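Long-range contact in UDP-N-acetylglucosamine 2-epimerase (Methanocaldococcus jannaschii, PDB 4NES), which probably catalyses the reversible epimerization at C-2 of UDP-N-acetylglucosamine to give UDP-N-acetylmannosamine, the activated donor of ManNAc residues: residues A[200-211]-A[277-288]. Residues are numbered along the deposited sequence; the frame is centred on the assembly and turned at random.
Sequences DYFLLTLHRAEN and LEKNAELILTDS. With UDP (uridine-5'-diphosphate), chain C; UD1 (uridine-diphosphate-N-acetylglucosamine), chain B.
Asp287 OD2 is gripped by two donors from residues 207-211, where the chain enters helix 209-212. Asn211 ND2 meets Asp287 OD2 nearly straight on its anti lone pair (2.9 Å), while the backbone N of Arg208 reaches it from 40° above the carboxylate plane. Asp287 OD1 takes the backbone N of His207 on its syn lone pair (2.8 Å). The Asn211 amide is held further by Arg217, which donates to OD1, and by Leu305 O, which accepts from ND2. With chi1 at 68°, CG of Asp287 sits between its own N and carbonyl carbon, which turns the carboxylate onto the start of the helix. A water bridges Asp287 OD1, His207 ND1 and Thr205 OG1; Thr286 OG1 donates to Thr205 OG1 (2.7 Å), the two threonines lying side by side.

Strands 201-205 and 283-286, which lead into this cluster, run parallel as central neighbours in the six-stranded sheet of the C-terminal Rossmann-like domain of the GT-B fold; Leu285 N meets Leu203 O at 2.7 Å. At their N-terminal ends, Leu283 CD2 makes a CH-pi contact over one face of the Phe202 ring, and Tyr201 OH donates to a lone pair of Leu277 O (2.7 Å), pinning helix 271-280 to strand 201-205.

The bent Arg208 chain brings NH1 to both Asp287 O (3.0 Å) and UDP O2B, while NH2 donates to UD1 O4' and pairs with Glu129. His207 NE2, on the probable catalytic residue, donates to UD1 O4' (2.9 Å). Ser288 OG donates to UDP O2A. Asp287 would thus hold the His207-Arg208 backbone, consistent with a second-shell role in orienting both side chains toward UD1 O4' and Arg208 also toward the UDP phosphate.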
loop_
_atom_site.group_PDB
_atom_site.type_symbol
_atom_site.label_atom_id
_atom_site.label_comp_id
_atom_site.label_asym_id
_atom_site.label_seq_id
_atom_site.Cartn_x
_atom_site.Cartn_y
_atom_site.Cartn_z
ATOM N N ASP A 200 -38.582 22.025 11.094
ATOM C CA ASP A 200 -37.744 21.213 11.977
ATOM C C ASP A 200 -37.521 19.812 11.414
ATOM O O ASP A 200 -38.469 19.039 11.254
ATOM C CB ASP A 200 -38.381 21.101 13.363
ATOM C CG ASP A 200 -37.943 22.206 14.306
ATOM O OD1 ASP A 200 -37.422 23.239 13.833
ATOM O OD2 ASP A 200 -38.128 22.037 15.531
ATOM N N TYR A 201 -36.270 19.475 11.111
ATOM C CA TYR A 201 -35.964 18.129 10.638
ATOM C C TYR A 201 -34.562 17.700 11.036
ATOM O O TYR A 201 -33.720 18.536 11.357
ATOM C CB TYR A 201 -36.115 18.027 9.117
ATOM C CG TYR A 201 -35.155 18.913 8.345
ATOM C CD1 TYR A 201 -35.499 20.214 8.013
ATOM C CD2 TYR A 201 -33.905 18.446 7.950
ATOM C CE1 TYR A 201 -34.631 21.035 7.307
ATOM C CE2 TYR A 201 -33.023 19.263 7.248
ATOM C CZ TYR A 201 -33.395 20.556 6.929
ATOM O OH TYR A 201 -32.552 21.392 6.231
ATOM N N PHE A 202 -34.328 16.391 11.042
ATOM C CA PHE A 202 -32.978 15.856 11.164
ATOM C C PHE A 202 -32.570 15.390 9.776
ATOM O O PHE A 202 -33.387 14.844 9.037
ATOM C CB PHE A 202 -32.917 14.659 12.114
ATOM C CG PHE A 202 -33.248 14.975 13.557
ATOM C CD1 PHE A 202 -33.365 16.283 14.005
ATOM C CD2 PHE A 202 -33.417 13.937 14.466
ATOM C CE1 PHE A 202 -33.672 16.552 15.335
ATOM C CE2 PHE A 202 -33.713 14.198 15.799
ATOM C CZ PHE A 202 -33.840 15.501 16.233
ATOM N N LEU A 203 -31.307 15.609 9.422
ATOM C CA LEU A 203 -30.780 15.157 8.141
ATOM C C LEU A 203 -29.938 13.901 8.337
ATOM O O LEU A 203 -29.058 13.866 9.202
ATOM C CB LEU A 203 -29.921 16.266 7.528
ATOM C CG LEU A 203 -29.318 16.013 6.145
ATOM C CD1 LEU A 203 -30.386 15.876 5.061
ATOM C CD2 LEU A 203 -28.347 17.121 5.801
ATOM N N LEU A 204 -30.198 12.871 7.534
ATOM C CA LEU A 204 -29.498 11.600 7.660
ATOM C C LEU A 204 -28.792 11.187 6.371
ATOM O O LEU A 204 -29.382 11.252 5.294
ATOM C CB LEU A 204 -30.501 10.511 8.055
ATOM C CG LEU A 204 -30.033 9.052 8.080
ATOM C CD1 LEU A 204 -29.017 8.802 9.181
ATOM C CD2 LEU A 204 -31.246 8.123 8.233
ATOM N N THR A 205 -27.533 10.764 6.486
ATOM C CA THR A 205 -26.875 10.005 5.419
ATOM C C THR A 205 -26.178 8.807 6.041
ATOM O O THR A 205 -25.711 8.888 7.167
ATOM C CB THR A 205 -25.853 10.826 4.571
ATOM O OG1 THR A 205 -24.636 11.027 5.308
ATOM C CG2 THR A 205 -26.439 12.160 4.093
ATOM N N LEU A 206 -26.113 7.699 5.313
ATOM C CA LEU A 206 -25.516 6.481 5.836
ATOM C C LEU A 206 -24.995 5.656 4.679
ATOM O O LEU A 206 -25.782 5.256 3.818
ATOM C CB LEU A 206 -26.570 5.659 6.597
ATOM C CG LEU A 206 -26.027 4.488 7.423
ATOM C CD1 LEU A 206 -25.460 5.011 8.733
ATOM C CD2 LEU A 206 -27.106 3.447 7.684
ATOM N N HIS A 207 -23.694 5.368 4.659
ATOM C CA HIS A 207 -23.138 4.544 3.581
ATOM C C HIS A 207 -21.839 3.787 3.877
ATOM O O HIS A 207 -21.309 3.134 2.980
ATOM C CB HIS A 207 -22.960 5.362 2.287
ATOM C CG HIS A 207 -21.762 6.265 2.285
ATOM N ND1 HIS A 207 -21.779 7.539 2.804
ATOM C CD2 HIS A 207 -20.502 6.070 1.807
ATOM C CE1 HIS A 207 -20.589 8.092 2.652
ATOM N NE2 HIS A 207 -19.796 7.222 2.053
ATOM N N ARG A 208 -21.302 3.878 5.092
ATOM C CA ARG A 208 -20.061 3.146 5.399
ATOM C C ARG A 208 -20.284 1.667 5.142
ATOM O O ARG A 208 -21.323 1.121 5.524
ATOM C CB ARG A 208 -19.641 3.324 6.860
ATOM C CG ARG A 208 -19.197 4.731 7.256
ATOM C CD ARG A 208 -17.701 4.973 7.085
ATOM N NE ARG A 208 -17.249 4.958 5.697
ATOM C CZ ARG A 208 -17.378 5.968 4.847
ATOM N NH1 ARG A 208 -17.993 7.091 5.214
ATOM N NH2 ARG A 208 -16.907 5.843 3.611
ATOM N N ALA A 209 -19.309 1.012 4.522
ATOM C CA ALA A 209 -19.419 -0.413 4.230
ATOM C C ALA A 209 -19.737 -1.212 5.493
ATOM O O ALA A 209 -20.587 -2.114 5.479
ATOM C CB ALA A 209 -18.138 -0.928 3.587
ATOM N N GLU A 210 -19.074 -0.866 6.593
ATOM C CA GLU A 210 -19.224 -1.630 7.834
ATOM C C GLU A 210 -20.611 -1.462 8.465
ATOM O O GLU A 210 -21.005 -2.251 9.324
ATOM C CB GLU A 210 -18.124 -1.255 8.829
ATOM C CG GLU A 210 -18.026 0.239 9.133
ATOM C CD GLU A 210 -17.076 1.010 8.211
ATOM O OE1 GLU A 210 -16.793 0.567 7.078
ATOM O OE2 GLU A 210 -16.610 2.083 8.638
ATOM N N ASN A 211 -21.353 -0.443 8.034
ATOM C CA ASN A 211 -22.703 -0.201 8.541
ATOM C C ASN A 211 -23.808 -0.740 7.651
ATOM O O ASN A 211 -24.853 -1.164 8.143
ATOM C CB ASN A 211 -22.958 1.302 8.716
ATOM C CG ASN A 211 -22.390 1.852 10.006
ATOM O OD1 ASN A 211 -22.214 1.130 10.986
ATOM N ND2 ASN A 211 -22.122 3.154 10.020
ATOM N N LEU A 277 -29.605 21.776 2.832
ATOM C CA LEU A 277 -30.183 20.823 3.766
ATOM C C LEU A 277 -29.374 20.755 5.063
ATOM O O LEU A 277 -29.942 20.698 6.146
ATOM C CB LEU A 277 -30.290 19.439 3.131
ATOM C CG LEU A 277 -31.334 19.311 2.019
ATOM C CD1 LEU A 277 -31.165 17.969 1.345
ATOM C CD2 LEU A 277 -32.752 19.459 2.578
ATOM N N GLU A 278 -28.048 20.767 4.963
ATOM C CA GLU A 278 -27.226 20.733 6.170
ATOM C C GLU A 278 -27.416 21.987 7.010
ATOM O O GLU A 278 -27.632 21.905 8.229
ATOM C CB GLU A 278 -25.749 20.606 5.812
ATOM C CG GLU A 278 -25.361 19.279 5.202
ATOM C CD GLU A 278 -23.917 19.261 4.771
ATOM O OE1 GLU A 278 -23.455 20.252 4.182
ATOM O OE2 GLU A 278 -23.233 18.255 5.031
ATOM N N LYS A 279 -27.323 23.147 6.360
ATOM C CA LYS A 279 -27.335 24.413 7.071
ATOM C C LYS A 279 -28.611 24.570 7.885
ATOM O O LYS A 279 -28.596 25.135 8.979
ATOM C CB LYS A 279 -27.210 25.576 6.082
ATOM C CG LYS A 279 -27.156 26.945 6.751
ATOM C CD LYS A 279 -27.144 28.076 5.737
ATOM C CE LYS A 279 -27.071 29.426 6.443
ATOM N NZ LYS A 279 -28.303 29.727 7.217
ATOM N N ASN A 280 -29.710 24.050 7.355
ATOM C CA ASN A 280 -31.015 24.267 7.966
ATOM C C ASN A 280 -31.525 23.126 8.847
ATOM O O ASN A 280 -32.619 23.198 9.389
ATOM C CB ASN A 280 -32.043 24.615 6.887
ATOM C CG ASN A 280 -31.795 25.976 6.274
ATOM O OD1 ASN A 280 -32.139 26.998 6.868
ATOM N ND2 ASN A 280 -31.192 26.005 5.091
ATOM N N ALA A 281 -30.719 22.084 9.004
ATOM C CA ALA A 281 -31.114 20.920 9.793
ATOM C C ALA A 281 -31.034 21.255 11.280
ATOM O O ALA A 281 -30.140 21.989 11.705
ATOM C CB ALA A 281 -30.201 19.750 9.468
ATOM N N GLU A 282 -31.958 20.722 12.077
ATOM C CA GLU A 282 -31.861 20.913 13.522
ATOM C C GLU A 282 -30.696 20.091 14.058
ATOM O O GLU A 282 -29.998 20.500 14.989
ATOM C CB GLU A 282 -33.158 20.530 14.230
ATOM C CG GLU A 282 -33.116 20.784 15.738
ATOM C CD GLU A 282 -34.441 20.529 16.422
ATOM O OE1 GLU A 282 -35.277 19.793 15.858
ATOM O OE2 GLU A 282 -34.642 21.064 17.533
ATOM N N LEU A 283 -30.485 18.930 13.456
ATOM C CA LEU A 283 -29.283 18.165 13.742
ATOM C C LEU A 283 -28.997 17.209 12.585
ATOM O O LEU A 283 -29.874 16.934 11.759
ATOM C CB LEU A 283 -29.359 17.493 15.123
ATOM C CG LEU A 283 -29.826 16.075 15.384
ATOM C CD1 LEU A 283 -28.650 15.168 15.214
ATOM C CD2 LEU A 283 -30.379 15.947 16.806
ATOM N N ILE A 284 -27.740 16.791 12.473
ATOM C CA ILE A 284 -27.301 15.928 11.387
ATOM C C ILE A 284 -26.892 14.556 11.940
ATOM O O ILE A 284 -26.186 14.469 12.940
ATOM C CB ILE A 284 -26.138 16.595 10.612
ATOM C CG1 ILE A 284 -26.655 17.809 9.830
ATOM C CG2 ILE A 284 -25.461 15.589 9.696
ATOM C CD1 ILE A 284 -25.567 18.768 9.357
ATOM N N LEU A 285 -27.383 13.489 11.308
ATOM C CA LEU A 285 -27.042 12.122 11.691
ATOM C C LEU A 285 -26.325 11.499 10.518
ATOM O O LEU A 285 -26.851 11.481 9.409
ATOM C CB LEU A 285 -28.312 11.315 11.944
ATOM C CG LEU A 285 -29.370 11.941 12.843
ATOM C CD1 LEU A 285 -30.712 11.220 12.692
ATOM C CD2 LEU A 285 -28.895 11.867 14.257
ATOM N N THR A 286 -25.121 10.983 10.731
ATOM C CA THR A 286 -24.347 10.541 9.584
ATOM C C THR A 286 -23.279 9.519 9.924
ATOM O O THR A 286 -22.850 9.395 11.078
ATOM C CB THR A 286 -23.675 11.759 8.903
ATOM O OG1 THR A 286 -23.242 11.418 7.577
ATOM C CG2 THR A 286 -22.486 12.264 9.715
ATOM N N ASP A 287 -22.831 8.805 8.896
ATOM C CA ASP A 287 -21.561 8.097 8.992
ATOM C C ASP A 287 -20.565 8.558 7.917
ATOM O O ASP A 287 -19.538 7.912 7.695
ATOM C CB ASP A 287 -21.730 6.565 9.010
ATOM C CG ASP A 287 -22.221 5.997 7.687
ATOM O OD1 ASP A 287 -22.387 6.757 6.717
ATOM O OD2 ASP A 287 -22.409 4.763 7.610
ATOM N N SER A 288 -20.880 9.671 7.254
ATOM C CA SER A 288 -20.006 10.263 6.249
ATOM C C SER A 288 -18.846 11.035 6.867
ATOM O O SER A 288 -19.025 11.705 7.887
ATOM C CB SER A 288 -20.830 11.240 5.413
ATOM O OG SER A 288 -19.982 12.067 4.637
HETATM N N1 UDP C . -23.124 15.364 -0.425
HETATM C C2 UDP C . -23.830 15.900 -1.448
HETATM N N3 UDP C . -25.081 15.459 -1.704
HETATM C C4 UDP C . -25.668 14.485 -0.974
HETATM C C5 UDP C . -24.967 13.904 0.091
HETATM C C6 UDP C . -23.671 14.371 0.335
HETATM O O2 UDP C . -23.340 16.791 -2.146
HETATM O O4 UDP C . -26.957 14.062 -1.286
HETATM C "C1'" UDP C . -21.740 15.769 -0.126
HETATM C "C2'" UDP C . -21.453 16.309 1.175
HETATM O "O2'" UDP C . -21.836 17.664 1.246
HETATM C "C3'" UDP C . -20.012 16.068 1.328
HETATM C "C4'" UDP C . -19.765 14.880 0.524
HETATM O "O4'" UDP C . -20.957 14.577 -0.156
HETATM O "O3'" UDP C . -19.205 17.116 0.866
HETATM C "C5'" UDP C . -19.410 13.674 1.327
HETATM O "O5'" UDP C . -19.304 12.522 0.527
HETATM P PA UDP C . -19.669 11.075 1.062
HETATM O O1A UDP C . -20.309 10.307 -0.075
HETATM O O2A UDP C . -20.580 11.202 2.264
HETATM O O3A UDP C . -18.325 10.327 1.412
HETATM P PB UDP C . -17.284 10.423 2.581
HETATM O O1B UDP C . -17.061 11.878 2.962
HETATM O O2B UDP C . -17.780 9.598 3.741
HETATM O O3B UDP C . -16.061 9.801 1.967
HETATM C "C1'" UD1 B . -16.828 4.884 -2.048
HETATM C "C2'" UD1 B . -15.625 4.937 -1.157
HETATM C "C3'" UD1 B . -15.928 5.580 0.108
HETATM C "C4'" UD1 B . -16.545 6.904 -0.044
HETATM C "C5'" UD1 B . -17.708 6.839 -1.002
HETATM C "C6'" UD1 B . -18.239 8.179 -1.344
HETATM C "C7'" UD1 B . -14.007 2.978 -1.512
HETATM C "C8'" UD1 B . -13.639 1.577 -1.121
HETATM N "N2'" UD1 B . -15.161 3.556 -0.864
HETATM O "O1'" UD1 B . -17.802 4.111 -1.444
HETATM O "O3'" UD1 B . -14.721 5.696 0.884
HETATM O "O4'" UD1 B . -16.993 7.401 1.207
HETATM O "O5'" UD1 B . -17.317 6.243 -2.235
HETATM O "O6'" UD1 B . -19.593 8.215 -1.601
HETATM O "O7'" UD1 B . -13.350 3.594 -2.354
HETATM N N1 UD1 B . -22.974 2.865 -6.987
HETATM C C2 UD1 B . -23.819 3.339 -7.904
HETATM N N3 UD1 B . -23.492 4.398 -8.642
HETATM C C4 UD1 B . -22.305 5.003 -8.497
HETATM C C5 UD1 B . -21.403 4.538 -7.551
HETATM C C6 UD1 B . -21.766 3.443 -6.784
HETATM O O2 UD1 B . -24.905 2.818 -8.070
HETATM O O4 UD1 B . -21.989 6.085 -9.266
HETATM C C1B UD1 B . -23.328 1.699 -6.144
HETATM C C2B UD1 B . -23.042 0.387 -6.756
HETATM O "O2'" UD1 B . -24.028 -0.537 -6.368
HETATM C C3B UD1 B . -21.769 0.022 -6.178
HETATM C C4B UD1 B . -21.897 0.542 -4.794
HETATM O O4B UD1 B . -22.635 1.745 -4.895
HETATM O O3B UD1 B . -21.479 -1.353 -6.217
HETATM C C5B UD1 B . -20.582 0.824 -4.159
HETATM O O5B UD1 B . -19.718 1.640 -4.909
HETATM P PA UD1 B . -18.232 1.803 -4.488
HETATM O O1A UD1 B . -17.576 0.457 -4.515
HETATM O O2A UD1 B . -17.580 2.776 -5.414
HETATM O O3A UD1 B . -18.183 2.277 -2.999
HETATM P PB UD1 B . -18.975 3.453 -2.268
HETATM O O1B UD1 B . -19.908 2.826 -1.285
HETATM O O2B UD1 B . -19.576 4.407 -3.264
HETATM O O HOH W 1 -34.619 21.979 10.911
HETATM O O HOH W 2 -23.023 8.800 4.921
#